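Local coordinates for ancylostoma secreted protein 1 (Necator americanus, PDB 3NT8), which is probably associated with the transition of infective hookworm larvae to parasitism and carries two CAP domains in a single chain, at residues Lys67-Lys71 with Glu210-Lys216; Phe149-Ser155 with Gln186-Glu190. All blocks are in the same frame, centred on the assembly; numbering follows the deposited sequence.

Interaction 1 of 2, residues Lys67-Lys71 with Glu210-Lys216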
ATOM      1  N   LYS A  67      -7.297  -2.167  14.069  1.00 19.00           N
ATOM      2  CA  LYS A  67      -8.425  -1.486  13.476  1.00 17.42           C
ATOM      3  C   LYS A  67      -8.364  -1.729  11.976  1.00 16.84           C
ATOM      4  O   LYS A  67      -7.288  -2.097  11.435  1.00 16.02           O
ATOM      5  CB  LYS A  67      -8.392   0.002  13.807  1.00 16.64           C
ATOM      6  CG  LYS A  67      -7.125   0.754  13.403  1.00 20.27           C
ATOM      7  CD  LYS A  67      -7.292   2.266  13.724  1.00 21.85           C
ATOM      8  CE  LYS A  67      -6.085   3.091  13.273  1.00 26.20           C
ATOM      9  NZ  LYS A  67      -6.003   4.480  13.924  1.00 28.35           N
ATOM     10  N   ASN A  68      -9.493  -1.526  11.292  1.00 15.63           N
ATOM     11  CA  ASN A  68      -9.548  -1.748   9.819  1.00 15.09           C
ATOM     12  C   ASN A  68      -9.033  -3.150   9.376  1.00 15.79           C
ATOM     13  O   ASN A  68      -8.424  -3.306   8.338  1.00 15.84           O
ATOM     14  CB  ASN A  68      -8.749  -0.636   9.088  1.00 15.02           C
ATOM     15  CG  ASN A  68      -9.256   0.766   9.392  1.00 12.70           C
ATOM     16  OD1 ASN A  68     -10.442   0.972   9.640  1.00 20.73           O
ATOM     17  ND2 ASN A  68      -8.377   1.735   9.313  1.00 18.80           N
ATOM     18  N   MET A  69      -9.232  -4.185  10.186  1.00 17.29           N
ATOM     19  CA  MET A  69      -8.858  -5.534   9.754  1.00 16.99           C
ATOM     20  C   MET A  69      -9.990  -6.117   8.977  1.00 17.33           C
ATOM     21  O   MET A  69     -11.061  -6.394   9.545  1.00 17.61           O
ATOM     22  CB  MET A  69      -8.532  -6.436  10.932  1.00 17.10           C
ATOM     23  CG  MET A  69      -8.169  -7.866  10.540  1.00 15.12           C
ATOM     24  SD  MET A  69      -6.609  -8.055   9.644  1.00 17.02           S
ATOM     25  CE  MET A  69      -5.334  -7.653  10.841  1.00 21.46           C
ATOM     26  N   TYR A  70      -9.790  -6.257   7.667  1.00 17.57           N
ATOM     27  CA  TYR A  70     -10.824  -6.796   6.748  1.00 17.50           C
ATOM     28  C   TYR A  70     -10.943  -8.337   6.695  1.00 18.04           C
ATOM     29  O   TYR A  70      -9.944  -9.092   6.743  1.00 17.04           O
ATOM     30  CB  TYR A  70     -10.720  -6.183   5.326  1.00 17.28           C
ATOM     31  CG  TYR A  70     -11.284  -4.788   5.250  1.00 17.19           C
ATOM     32  CD1 TYR A  70     -12.523  -4.559   4.635  1.00 16.98           C
ATOM     33  CD2 TYR A  70     -10.667  -3.729   5.905  1.00 15.35           C
ATOM     34  CE1 TYR A  70     -13.095  -3.338   4.617  1.00 15.78           C
ATOM     35  CE2 TYR A  70     -11.224  -2.452   5.869  1.00 17.32           C
ATOM     36  CZ  TYR A  70     -12.408  -2.259   5.230  1.00 21.55           C
ATOM     37  OH  TYR A  70     -12.926  -0.973   5.234  1.00 26.07           O
ATOM     38  N   LYS A  71     -12.187  -8.772   6.651  1.00 18.42           N
ATOM     39  CA  LYS A  71     -12.538 -10.175   6.465  1.00 20.29           C
ATOM     40  C   LYS A  71     -12.281 -10.433   5.005  1.00 19.37           C
ATOM     41  O   LYS A  71     -12.637  -9.601   4.180  1.00 20.69           O
ATOM     42  CB  LYS A  71     -14.008 -10.376   6.750  1.00 20.32           C
ATOM     43  CG  LYS A  71     -14.450 -11.817   6.748  1.00 22.31           C
ATOM     44  CD  LYS A  71     -15.918 -11.943   7.201  1.00 25.42           C
ATOM     45  CE  LYS A  71     -16.303 -13.488   7.281  1.00 30.34           C
ATOM     46  NZ  LYS A  71     -17.765 -13.735   7.449  1.00 32.45           N
ATOM     47  N   GLU A 210     -18.281  -7.100  11.148  1.00 22.56           N
ATOM     48  CA  GLU A 210     -18.723  -8.389  11.686  1.00 21.80           C
ATOM     49  C   GLU A 210     -17.771  -8.836  12.767  1.00 22.78           C
ATOM     50  O   GLU A 210     -16.695  -9.361  12.471  1.00 24.18           O
ATOM     51  CB  GLU A 210     -18.740  -9.446  10.602  1.00 22.01           C
ATOM     52  CG  GLU A 210     -19.998  -9.451   9.798  1.00 25.16           C
ATOM     53  CD  GLU A 210     -19.981 -10.491   8.728  1.00 27.10           C
ATOM     54  OE1 GLU A 210     -19.317 -11.550   8.946  1.00 31.01           O
ATOM     55  OE2 GLU A 210     -20.648 -10.243   7.691  1.00 26.99           O
ATOM     56  N   ASP A 211     -18.169  -8.660  14.024  1.00 22.27           N
ATOM     57  CA  ASP A 211     -17.378  -9.125  15.187  1.00 21.18           C
ATOM     58  C   ASP A 211     -15.876  -8.781  15.022  1.00 20.57           C
ATOM     59  O   ASP A 211     -15.014  -9.664  14.993  1.00 19.90           O
ATOM     60  CB  ASP A 211     -17.672 -10.629  15.509  1.00 20.30           C
ATOM     61  CG  ASP A 211     -16.978 -11.112  16.789  1.00 22.50           C
ATOM     62  OD1 ASP A 211     -16.815 -10.316  17.756  1.00 23.90           O
ATOM     63  OD2 ASP A 211     -16.595 -12.308  16.854  1.00 25.00           O
ATOM     64  N   GLY A 212     -15.575  -7.487  14.909  1.00 19.81           N
ATOM     65  CA  GLY A 212     -14.175  -7.007  14.827  1.00 18.91           C
ATOM     66  C   GLY A 212     -13.513  -7.041  13.446  1.00 18.73           C
ATOM     67  O   GLY A 212     -12.380  -6.579  13.282  1.00 17.35           O
ATOM     68  N   LEU A 213     -14.208  -7.596  12.455  1.00 18.49           N
ATOM     69  CA  LEU A 213     -13.663  -7.638  11.103  1.00 18.84           C
ATOM     70  C   LEU A 213     -14.465  -6.720  10.230  1.00 19.87           C
ATOM     71  O   LEU A 213     -15.706  -6.796  10.202  1.00 18.18           O
ATOM     72  CB  LEU A 213     -13.623  -9.075  10.482  1.00 18.47           C
ATOM     73  CG  LEU A 213     -12.637 -10.114  11.075  1.00 17.40           C
ATOM     74  CD1 LEU A 213     -12.786 -11.508  10.429  1.00 14.15           C
ATOM     75  CD2 LEU A 213     -11.210  -9.610  10.994  1.00 15.49           C
ATOM     76  N   CYS A 214     -13.761  -5.826   9.541  1.00 20.61           N
ATOM     77  CA  CYS A 214     -14.416  -4.983   8.550  1.00 22.22           C
ATOM     78  C   CYS A 214     -14.825  -5.770   7.332  1.00 22.96           C
ATOM     79  O   CYS A 214     -14.163  -6.723   6.991  1.00 24.33           O
ATOM     80  CB  CYS A 214     -13.511  -3.796   8.169  1.00 22.56           C
ATOM     81  SG  CYS A 214     -13.270  -2.698   9.574  1.00 22.47           S
ATOM     82  N   THR A 215     -15.906  -5.373   6.669  1.00 23.17           N
ATOM     83  CA  THR A 215     -16.374  -6.086   5.498  1.00 23.99           C
ATOM     84  C   THR A 215     -16.560  -5.119   4.309  1.00 24.59           C
ATOM     85  O   THR A 215     -17.304  -4.191   4.403  1.00 23.03           O
ATOM     86  CB  THR A 215     -17.689  -6.897   5.734  1.00 24.26           C
ATOM     87  OG1 THR A 215     -18.774  -6.014   6.014  1.00 24.53           O
ATOM     88  CG2 THR A 215     -17.507  -7.922   6.894  1.00 23.24           C
ATOM     89  N   LYS A 216     -15.850  -5.370   3.214  1.00 23.93           N
ATOM     90  CA  LYS A 216     -15.829  -4.492   2.090  1.00 25.28           C
ATOM     91  C   LYS A 216     -17.118  -4.679   1.307  1.00 25.00           C
ATOM     92  O   LYS A 216     -17.540  -5.790   1.061  1.00 23.67           O
ATOM     93  CB  LYS A 216     -14.559  -4.783   1.240  1.00 26.49           C
ATOM     94  CG  LYS A 216     -14.525  -4.258  -0.212  1.00 28.26           C
ATOM     95  CD  LYS A 216     -14.138  -2.812  -0.267  1.00 33.68           C
ATOM     96  CE  LYS A 216     -14.306  -2.218  -1.669  1.00 36.02           C
ATOM     97  NZ  LYS A 216     -13.352  -2.899  -2.590  1.00 37.32           N
TER
HETATM   98  O   HOH W   1     -10.726  -4.199  12.721  1.00 18.08           O
HETATM   99  O   HOH W   2     -14.718  -7.993   3.112  1.00 34.45           O

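Interaction 2 of 2, residues Phe149-Ser155 with Gln186-Glu190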
ATOM      1  N   PHE A 149       3.421 -14.872   6.807  1.00 16.35           N
ATOM      2  CA  PHE A 149       2.499 -14.308   7.780  1.00 16.72           C
ATOM      3  C   PHE A 149       1.920 -12.978   7.338  1.00 15.93           C
ATOM      4  O   PHE A 149       0.734 -12.782   7.534  1.00 15.94           O
ATOM      5  CB  PHE A 149       3.179 -14.195   9.166  1.00 18.23           C
ATOM      6  CG  PHE A 149       2.396 -13.365  10.199  1.00 19.13           C
ATOM      7  CD1 PHE A 149       1.362 -13.942  10.928  1.00 20.10           C
ATOM      8  CD2 PHE A 149       2.713 -12.016  10.445  1.00 19.76           C
ATOM      9  CE1 PHE A 149       0.631 -13.202  11.889  1.00 20.31           C
ATOM     10  CE2 PHE A 149       2.001 -11.242  11.422  1.00 18.16           C
ATOM     11  CZ  PHE A 149       0.953 -11.830  12.136  1.00 20.38           C
ATOM     12  N   SER A 150       2.725 -12.118   6.708  1.00 14.68           N
ATOM     13  CA  SER A 150       2.323 -10.797   6.207  1.00 15.09           C
ATOM     14  C   SER A 150       1.194 -10.805   5.184  1.00 15.61           C
ATOM     15  O   SER A 150       0.262  -9.998   5.312  1.00 16.88           O
ATOM     16  CB  SER A 150       3.535  -9.993   5.705  1.00 13.60           C
ATOM     17  OG  SER A 150       3.998 -10.388   4.421  1.00 16.58           O
ATOM     18  N   ASN A 151       1.227 -11.749   4.229  1.00 15.41           N
ATOM     19  CA  ASN A 151       0.131 -11.968   3.289  1.00 14.53           C
ATOM     20  C   ASN A 151      -1.139 -12.442   3.946  1.00 14.88           C
ATOM     21  O   ASN A 151      -2.208 -12.025   3.553  1.00 13.93           O
ATOM     22  CB  ASN A 151       0.480 -12.928   2.102  1.00 15.32           C
ATOM     23  CG  ASN A 151       1.690 -12.450   1.318  1.00 14.91           C
ATOM     24  OD1 ASN A 151       1.785 -11.277   1.033  1.00 17.74           O
ATOM     25  ND2 ASN A 151       2.651 -13.353   1.046  1.00 17.09           N
ATOM     26  N   MET A 152      -1.018 -13.266   4.970  1.00 15.23           N
ATOM     27  CA  MET A 152      -2.214 -13.797   5.651  1.00 14.44           C
ATOM     28  C   MET A 152      -2.930 -12.722   6.468  1.00 14.18           C
ATOM     29  O   MET A 152      -4.159 -12.722   6.530  1.00 14.60           O
ATOM     30  CB  MET A 152      -1.859 -14.990   6.535  1.00 11.84           C
ATOM     31  CG  MET A 152      -1.284 -16.155   5.785  1.00 13.58           C
ATOM     32  SD  MET A 152      -1.193 -17.726   6.733  1.00 16.91           S
ATOM     33  CE  MET A 152      -2.932 -17.984   7.180  1.00  7.10           C
ATOM     34  N   VAL A 153      -2.163 -11.814   7.068  1.00 14.30           N
ATOM     35  CA  VAL A 153      -2.643 -10.921   8.114  1.00 13.69           C
ATOM     36  C   VAL A 153      -2.925  -9.528   7.586  1.00 15.24           C
ATOM     37  O   VAL A 153      -3.603  -8.726   8.282  1.00 17.67           O
ATOM     38  CB  VAL A 153      -1.651 -10.892   9.359  1.00 13.26           C
ATOM     39  CG1 VAL A 153      -0.558  -9.918   9.149  1.00 14.68           C
ATOM     40  CG2 VAL A 153      -2.342 -10.511  10.623  1.00  8.18           C
ATOM     41  N   TYR A 154      -2.439  -9.210   6.373  1.00 14.82           N
ATOM     42  CA  TYR A 154      -2.453  -7.836   5.917  1.00 15.09           C
ATOM     43  C   TYR A 154      -3.824  -7.201   5.910  1.00 14.96           C
ATOM     44  O   TYR A 154      -4.700  -7.616   5.183  1.00 16.10           O
ATOM     45  CB  TYR A 154      -1.786  -7.709   4.526  1.00 16.27           C
ATOM     46  CG  TYR A 154      -1.530  -6.273   4.112  1.00 17.09           C
ATOM     47  CD1 TYR A 154      -0.679  -5.455   4.866  1.00 17.32           C
ATOM     48  CD2 TYR A 154      -2.146  -5.733   2.984  1.00 13.61           C
ATOM     49  CE1 TYR A 154      -0.445  -4.097   4.489  1.00 17.08           C
ATOM     50  CE2 TYR A 154      -1.906  -4.446   2.605  1.00 19.55           C
ATOM     51  CZ  TYR A 154      -1.076  -3.622   3.366  1.00 19.21           C
ATOM     52  OH  TYR A 154      -0.882  -2.338   2.930  1.00 27.04           O
ATOM     53  N   SER A 155      -3.988  -6.140   6.664  1.00 16.48           N
ATOM     54  CA  SER A 155      -5.325  -5.623   6.982  1.00 14.68           C
ATOM     55  C   SER A 155      -6.133  -5.130   5.790  1.00 16.56           C
ATOM     56  O   SER A 155      -7.340  -5.311   5.818  1.00 17.55           O
ATOM     57  CB  SER A 155      -5.207  -4.580   8.067  1.00 14.41           C
ATOM     58  OG  SER A 155      -4.541  -3.417   7.636  1.00 16.57           O
ATOM     59  N   GLN A 186       6.418  -1.054   6.020  1.00 25.57           N
ATOM     60  CA  GLN A 186       4.954  -0.783   5.946  1.00 24.95           C
ATOM     61  C   GLN A 186       4.256  -1.625   7.021  1.00 25.04           C
ATOM     62  O   GLN A 186       4.607  -2.788   7.197  1.00 24.99           O
ATOM     63  CB  GLN A 186       4.399  -1.172   4.576  1.00 25.35           C
ATOM     64  CG  GLN A 186       2.845  -1.237   4.463  1.00 26.36           C
ATOM     65  CD  GLN A 186       2.379  -1.714   3.088  1.00 30.81           C
ATOM     66  OE1 GLN A 186       2.455  -2.925   2.794  1.00 33.86           O
ATOM     67  NE2 GLN A 186       1.919  -0.786   2.235  1.00 25.92           N
ATOM     68  N   PRO A 187       3.319  -1.026   7.776  1.00 24.92           N
ATOM     69  CA  PRO A 187       2.622  -1.759   8.822  1.00 24.61           C
ATOM     70  C   PRO A 187       1.687  -2.797   8.238  1.00 22.82           C
ATOM     71  O   PRO A 187       0.933  -2.524   7.289  1.00 24.15           O
ATOM     72  CB  PRO A 187       1.855  -0.691   9.585  1.00 24.41           C
ATOM     73  CG  PRO A 187       1.878   0.548   8.665  1.00 26.53           C
ATOM     74  CD  PRO A 187       3.145   0.430   7.903  1.00 25.26           C
ATOM     75  N   MET A 188       1.779  -4.001   8.788  1.00 21.00           N
ATOM     76  CA  MET A 188       0.898  -5.096   8.357  1.00 20.22           C
ATOM     77  C   MET A 188      -0.541  -4.733   8.727  1.00 19.65           C
ATOM     78  O   MET A 188      -1.463  -5.051   7.978  1.00 19.99           O
ATOM     79  CB  MET A 188       1.341  -6.410   8.967  1.00 19.95           C
ATOM     80  CG  MET A 188       2.608  -6.898   8.318  1.00 17.59           C
ATOM     81  SD  MET A 188       3.316  -8.395   8.943  1.00 22.14           S
ATOM     82  CE  MET A 188       3.896  -7.820  10.552  1.00 11.71           C
ATOM     83  N   TRP A 189      -0.695  -3.993   9.839  1.00 18.68           N
ATOM     84  CA  TRP A 189      -2.004  -3.482  10.279  1.00 18.84           C
ATOM     85  C   TRP A 189      -1.754  -2.300  11.228  1.00 20.07           C
ATOM     86  O   TRP A 189      -0.643  -2.125  11.813  1.00 18.72           O
ATOM     87  CB  TRP A 189      -2.876  -4.613  10.979  1.00 16.85           C
ATOM     88  CG  TRP A 189      -2.290  -5.082  12.320  1.00 17.58           C
ATOM     89  CD1 TRP A 189      -2.536  -4.545  13.581  1.00 18.54           C
ATOM     90  CD2 TRP A 189      -1.383  -6.178  12.540  1.00 16.78           C
ATOM     91  NE1 TRP A 189      -1.862  -5.256  14.554  1.00 15.25           N
ATOM     92  CE2 TRP A 189      -1.149  -6.264  13.943  1.00 17.77           C
ATOM     93  CE3 TRP A 189      -0.770  -7.113  11.699  1.00 13.46           C
ATOM     94  CZ2 TRP A 189      -0.275  -7.200  14.497  1.00 17.08           C
ATOM     95  CZ3 TRP A 189       0.064  -8.070  12.265  1.00 17.17           C
ATOM     96  CH2 TRP A 189       0.332  -8.083  13.649  1.00 17.16           C
ATOM     97  N   GLU A 190      -2.810  -1.531  11.470  1.00 21.94           N
ATOM     98  CA  GLU A 190      -2.679  -0.400  12.392  1.00 23.48           C
ATOM     99  C   GLU A 190      -3.177  -0.773  13.743  1.00 21.83           C
ATOM    100  O   GLU A 190      -4.227  -1.367  13.884  1.00 22.38           O
ATOM    101  CB  GLU A 190      -3.403   0.832  11.839  1.00 24.33           C
ATOM    102  CG  GLU A 190      -2.627   1.475  10.668  1.00 30.78           C
ATOM    103  CD  GLU A 190      -3.235   2.778  10.174  1.00 34.41           C
ATOM    104  OE1 GLU A 190      -4.468   2.844   9.949  1.00 36.95           O
ATOM    105  OE2 GLU A 190      -2.445   3.734   9.995  1.00 39.00           O
TER
HETATM  106  O   HOH W   3      -5.015  -1.694   9.678  1.00 18.86           O

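Interaction 1 of 2, residues Lys67-Lys71 with Glu210-Lys216
Cys214 of a disulfide-held beta hairpin docks on Tyr70 in a loop of the first CAP domain. The hairpin turns through a type I' turn from Glu210 to Leu213, probably belongs to a cysteine-rich linker joining the two CAP domains, and is tied at Cys214 by its disulfide to Cys201. A single bridge in the parallel pattern joins the backbones: Cys214 N donates to Met69 O (2.8 Å), and Cys214 O receives Lys71 N (2.9 Å) in an almost straight bond of 174°. The Tyr70 ring, its CG anti to the carbonyl carbon and beside the backbone N (chi1 -77°), lies flat against Cys214, whose CB stands over the centre of one face, 3.4 Å from the centroid, in a CH-pi contact. Cys214 SG lies over that face too, farther from the centroid. Lys216 N meets the ring edge in plane, while the Tyr70 hydroxyl is held by Ser207 and the backbone of Tyr204. Beyond the bridge, Met69 and Leu213 run side by side, Met69 CG 3.5 Å from Leu213 CD2. Two waters extend the backbone link, one between Met69 N and Gly212 O, the other between Lys71 O and Lys216 N. The extended Lys71 chain crosses Leu213 at about a right angle and ends in a salt bridge, NZ reaching the syn side of Glu210 OE1 at 3.1 Å.

Interaction 2 of 2, residues Phe149-Ser155 with Gln186-Glu190
Trp189 turns the edge of its indole toward Phe149 and Val153 at the end of helix 147-153. Phe149 CE2 lies in the indole plane, 3.8 Å from Trp189 CZ3, and the two side chains cross at about a right angle. Val153 packs beside both: its CG1 lies over one Phe149 face, offset toward the rim, and reaches Trp189 CZ3 at 3.7 Å. Phe149 CG stands anti to the backbone N (chi1 169°), a setting that swings the ring along the helix to the indole. Met188 comes in beside this group, its CB against Val153 CG1 and its thioether bent at the end, with SD 3.6 Å from Ser150 CB. The same sulfur makes an oblique Met-aromatic contact with Phe149, 5.0 Å from the ring centroid.

Just past the helix the backbone takes over. Ser155 N donates to Met188 O at 3.0 Å in a nearly straight bond (169°). Tyr154, the first residue to leave helical geometry, brings its ring alongside the loop, its CD1 3.2 Å from the same Met188 O. Pro187 O lies near the plane of that ring, 3.5 Å from Tyr154 CE1. Ser155 CB packs on Trp189 CB, and a water joins Ser155 OG to Glu190 N. Trp127 adds an edge-to-face ring to Phe149, and Val51 of helix 34-52 touches both Val153 and Trp189. Here the segment that follows the last sheet strand of the first CAP domain closes over the C-terminal end of a helix, part of the layered helix-sheet-helix architecture of the CAP fold.

How the interactions relate
From the N terminus the chain passes helix 34-52 and reaches 67-71, the first half of interaction 1, then reaches helix 147-153, whose C-terminal part and the two residues after it form 149-155. After sheet strands 159-167 and 170-177 it returns at 186-190 to close the short loop of interaction 2, and 210-216 then closes the much longer loop of interaction 1, inside which interaction 2 is nested. The two contacts touch: Tyr70 N probably bonds to Ser155 O, and Lys67 N to Glu190 O, while Met69 CE packs against Val153 O. Segment 67-71 therefore lies between the helix end and the hairpin, tying the first CAP domain to what is probably the cysteine-rich linker.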